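Local coordinates for INSIG protein homolog (Mycobacterium vanbaalenii PYR-1, PDB 4XU6) that binds diacylglycerol in the membrane as a homotrimer of six-helix subunits, a mycobacterial relative of the Insig sterol sensors, at residues 88-91 against 92-95; 51-54 against 55-59. All blocks are in the same frame, centred on the assembly; numbering follows the deposited sequence.

Interaction 1 (88-91 against 92-95); sequences GTYV and TTAL. With TDA (N-tridecanoic acid), chain E.
Thr92 and Gly88, like Thr93 and Tyr90, are joined on transmembrane helix 76-96 by a hydroxyl returned to a carbonyl of the preceding turn, though by different routes. Thr92 OG1 donates to Gly88 O at 2.7 Å, four residues back, and Thr92 N donates to the same oxygen at 3.0 Å; the two donors come from opposite faces of the carbonyl plane, one residue gripping one acceptor twice. Thr93 OG1 reaches only three residues back, to Tyr90 O at 2.6 Å. A chi1 of 64° sets this hydroxyl between the backbone N and the carbonyl carbon, from where it meets Tyr90 O, and Thr93 CG2 lies against Thr89 O at 3.3 Å.

Among the main-chain bonds, Thr93 N to Thr89 O and Leu95 N to Val91 O are regular, whereas Ala94 N to Tyr90 O is stretched to 3.5 Å and weak, at the very carbonyl that takes the Thr93 hydroxyl.

Tyr90 carries the contact with the lipid: its CG lies anti to the backbone N (chi1 -163°) and its ring extends from the helix to the tridecanoic acid. Tyr90 CE2 lies 3.7 Å from C27 of the fatty acid, and Tyr90 OH is 3.4 Å from its C22, next to the carboxyl carbon. His26 packs edge-to-face with this ring, and its NE2 is hydrogen-bonded to Thr93 OG1.

The Thr93 hydroxyl therefore links the helix backbone to His26, a diacylglycerol-binding residue. One oxygen joins Tyr90 O and His26 NE2, and probably helps to place the imidazole beside the lipid.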
loop_
_atom_site.group_PDB
_atom_site.type_symbol
_atom_site.label_atom_id
_atom_site.label_comp_id
_atom_site.label_asym_id
_atom_site.label_seq_id
_atom_site.Cartn_x
_atom_site.Cartn_y
_atom_site.Cartn_z
ATOM N N GLY A 88 -1.028 8.534 -4.336
ATOM C CA GLY A 88 -0.013 7.772 -3.625
ATOM C C GLY A 88 0.846 6.966 -4.579
ATOM O O GLY A 88 2.056 6.862 -4.399
ATOM N N THR A 89 0.225 6.402 -5.609
ATOM C CA THR A 89 0.967 5.610 -6.590
ATOM C C THR A 89 1.894 6.511 -7.400
ATOM O O THR A 89 3.043 6.171 -7.666
ATOM C CB THR A 89 0.001 4.861 -7.531
ATOM O OG1 THR A 89 -0.845 4.001 -6.756
ATOM C CG2 THR A 89 0.767 4.018 -8.536
ATOM N N TYR A 90 1.371 7.667 -7.790
ATOM C CA TYR A 90 2.128 8.666 -8.546
ATOM C C TYR A 90 3.390 9.085 -7.774
ATOM O O TYR A 90 4.517 9.018 -8.305
ATOM C CB TYR A 90 1.199 9.866 -8.777
ATOM C CG TYR A 90 1.589 10.867 -9.857
ATOM C CD1 TYR A 90 2.893 10.978 -10.325
ATOM C CD2 TYR A 90 0.624 11.717 -10.389
ATOM C CE1 TYR A 90 3.222 11.921 -11.313
ATOM C CE2 TYR A 90 0.941 12.643 -11.365
ATOM C CZ TYR A 90 2.228 12.742 -11.817
ATOM O OH TYR A 90 2.513 13.684 -12.783
ATOM N N VAL A 91 3.229 9.500 -6.517
ATOM C CA VAL A 91 4.403 9.941 -5.754
ATOM C C VAL A 91 5.354 8.786 -5.444
ATOM O O VAL A 91 6.561 8.990 -5.338
ATOM C CB VAL A 91 4.044 10.735 -4.464
ATOM C CG1 VAL A 91 3.270 12.009 -4.821
ATOM C CG2 VAL A 91 3.256 9.875 -3.473
ATOM N N THR A 92 4.822 7.573 -5.323
ATOM C CA THR A 92 5.685 6.409 -5.105
ATOM C C THR A 92 6.620 6.201 -6.294
ATOM O O THR A 92 7.785 5.837 -6.117
ATOM C CB THR A 92 4.866 5.116 -4.852
ATOM O OG1 THR A 92 4.123 5.248 -3.633
ATOM C CG2 THR A 92 5.790 3.893 -4.741
ATOM N N THR A 93 6.122 6.438 -7.505
ATOM C CA THR A 93 6.982 6.273 -8.678
ATOM C C THR A 93 8.152 7.242 -8.628
ATOM O O THR A 93 9.230 6.924 -9.091
ATOM C CB THR A 93 6.237 6.418 -10.025
ATOM O OG1 THR A 93 5.716 7.745 -10.165
ATOM C CG2 THR A 93 5.108 5.396 -10.131
ATOM N N ALA A 94 7.940 8.415 -8.043
ATOM C CA ALA A 94 9.034 9.369 -7.869
ATOM C C ALA A 94 10.078 8.816 -6.892
ATOM O O ALA A 94 11.290 8.959 -7.095
ATOM C CB ALA A 94 8.489 10.705 -7.378
ATOM N N LEU A 95 9.608 8.170 -5.832
ATOM C CA LEU A 95 10.519 7.623 -4.825
ATOM C C LEU A 95 11.328 6.431 -5.333
ATOM O O LEU A 95 12.464 6.242 -4.922
ATOM C CB LEU A 95 9.747 7.204 -3.570
ATOM C CG LEU A 95 8.928 8.296 -2.882
ATOM C CD1 LEU A 95 8.199 7.743 -1.657
ATOM C CD2 LEU A 95 9.804 9.465 -2.499
HETATM O O21 TDA E . 4.565 11.159 -15.373
HETATM O O22 TDA E . 4.674 13.019 -16.768
HETATM C C21 TDA E . 3.956 12.264 -16.111
HETATM C C22 TDA E . 2.482 12.527 -16.017
HETATM C C23 TDA E . 1.731 11.323 -15.439
HETATM C C24 TDA E . 0.259 11.655 -15.192
HETATM C C25 TDA E . -0.517 10.423 -14.722
HETATM C C26 TDA E . -1.984 10.735 -14.444
HETATM C C27 TDA E . -2.063 11.621 -13.210
HETATM C C28 TDA E . -3.488 11.958 -12.835
HETATM C C29 TDA E . -3.484 12.968 -11.700
HETATM C C30 TDA E . -4.923 13.246 -11.306
HETATM C C31 TDA E . -5.538 12.002 -10.683
HETATM C C32 TDA E . -6.915 12.308 -10.107
HETATM C C33 TDA E . -7.760 11.045 -10.014
#

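Interaction 2 (51-54 against 55-59); sequences ILVG and AATAS
Thr57 turns its hydroxyl back along helix 48-64 onto Val53 O, where OG1 donates at 2.8 Å. Thr57 N donates to the same oxygen at 2.9 Å from the opposite face of the carbonyl plane. The torsion responsible, chi1 -55°, lays OG1 beside the residue's own N and anti to its carbonyl carbon. Ala58 N donates to Gly54 O at 3.2 Å in a nearly straight bond (166°). Ala55 is packed as closely, its N bonded to Ile51 O at 2.9 Å and its CB 3.2 Å from that oxygen. Phe171 of helix 164-184 lies against Ala56 and Thr57, and Val53 meets Ala19 of helix 5-29 and a tridecanoic acid.

The loose side is the ends of Ile51 and Leu52, which point away from the following turn and meet an octyl glucoside molecule. Two residues on from Thr57, and so on roughly the other side of the helix, Ser59 makes the same kind of bond, OG donating to Ala55 O at 2.8 Å from above the carbonyl plane. A second tridecanoic acid touches Leu52, Ala56 and Ser59. Intrahelical hydroxyl-to-carbonyl bonds of this i to i-4 kind are characteristic of threonine and serine in transmembrane helices, here one that borders two lipid sites.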
loop_
_atom_site.group_PDB
_atom_site.type_symbol
_atom_site.label_atom_id
_atom_site.label_comp_id
_atom_site.label_asym_id
_atom_site.label_seq_id
_atom_site.Cartn_x
_atom_site.Cartn_y
_atom_site.Cartn_z
ATOM N N ILE A 51 -3.185 21.770 -17.045
ATOM C CA ILE A 51 -4.342 21.930 -17.924
ATOM C C ILE A 51 -4.600 20.641 -18.707
ATOM O O ILE A 51 -5.748 20.212 -18.828
ATOM C CB ILE A 51 -4.183 23.120 -18.904
ATOM C CG1 ILE A 51 -4.001 24.429 -18.132
ATOM C CG2 ILE A 51 -5.396 23.220 -19.828
ATOM C CD1 ILE A 51 -3.715 25.639 -19.031
ATOM N N LEU A 52 -3.542 20.019 -19.228
ATOM C CA LEU A 52 -3.706 18.741 -19.933
ATOM C C LEU A 52 -4.296 17.653 -19.033
ATOM O O LEU A 52 -5.253 16.982 -19.413
ATOM C CB LEU A 52 -2.388 18.240 -20.516
ATOM C CG LEU A 52 -1.865 18.832 -21.826
ATOM C CD1 LEU A 52 -0.658 18.044 -22.297
ATOM C CD2 LEU A 52 -2.964 18.830 -22.893
ATOM N N VAL A 53 -3.722 17.463 -17.847
ATOM C CA VAL A 53 -4.201 16.405 -16.956
ATOM C C VAL A 53 -5.602 16.718 -16.422
ATOM O O VAL A 53 -6.454 15.830 -16.300
ATOM C CB VAL A 53 -3.228 16.146 -15.783
ATOM C CG1 VAL A 53 -3.784 15.035 -14.860
ATOM C CG2 VAL A 53 -1.834 15.778 -16.313
ATOM N N GLY A 54 -5.844 17.988 -16.112
ATOM C CA GLY A 54 -7.151 18.412 -15.643
ATOM C C GLY A 54 -8.210 18.155 -16.705
ATOM O O GLY A 54 -9.319 17.688 -16.410
ATOM N N ALA A 55 -7.866 18.453 -17.954
ATOM C CA ALA A 55 -8.792 18.243 -19.069
ATOM C C ALA A 55 -9.052 16.751 -19.297
ATOM O O ALA A 55 -10.180 16.335 -19.597
ATOM C CB ALA A 55 -8.243 18.890 -20.330
ATOM N N ALA A 56 -8.003 15.951 -19.161
ATOM C CA ALA A 56 -8.133 14.503 -19.270
ATOM C C ALA A 56 -9.033 13.925 -18.182
ATOM O O ALA A 56 -9.792 12.993 -18.437
ATOM C CB ALA A 56 -6.769 13.846 -19.232
ATOM N N THR A 57 -8.938 14.468 -16.966
ATOM C CA THR A 57 -9.774 14.020 -15.851
ATOM C C THR A 57 -11.262 14.247 -16.143
ATOM O O THR A 57 -12.106 13.347 -15.984
ATOM C CB THR A 57 -9.402 14.759 -14.546
ATOM O OG1 THR A 57 -7.997 14.603 -14.285
ATOM C CG2 THR A 57 -10.225 14.206 -13.373
ATOM N N ALA A 58 -11.590 15.458 -16.577
ATOM C CA ALA A 58 -12.984 15.773 -16.880
ATOM C C ALA A 58 -13.460 14.964 -18.087
ATOM O O ALA A 58 -14.612 14.535 -18.133
ATOM C CB ALA A 58 -13.159 17.273 -17.126
ATOM N N SER A 59 -12.577 14.767 -19.061
ATOM C CA SER A 59 -12.929 14.050 -20.288
ATOM C C SER A 59 -13.216 12.566 -20.055
ATOM O O SER A 59 -14.138 12.005 -20.649
ATOM C CB SER A 59 -11.822 14.205 -21.337
ATOM O OG SER A 59 -11.728 15.550 -21.777
#

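How the interactions relate
Interactions 1 and 2 sit on successive transmembrane helices, 76-96 and 48-64, with centres about 20 Å apart on opposite sides of the chain's centre and no direct touch. Both rest on hydroxyls returned to backbone carbonyls, but their surroundings differ. Interaction 1 is buried: Pro103, Leu107 and Phe99 of a neighbouring subunit pack on Val91, Thr92 and Leu95, and its Thr93 is hydrogen-bonded to His26. Interaction 2 is only partly buried, meets no other chain, and lies between helices 5-29 and 164-184 of its own chain and the bound lipid and detergent. Tyr90 and Val53 nevertheless line the same tridecanoic acid pocket, whereas Ser59 belongs to a second one.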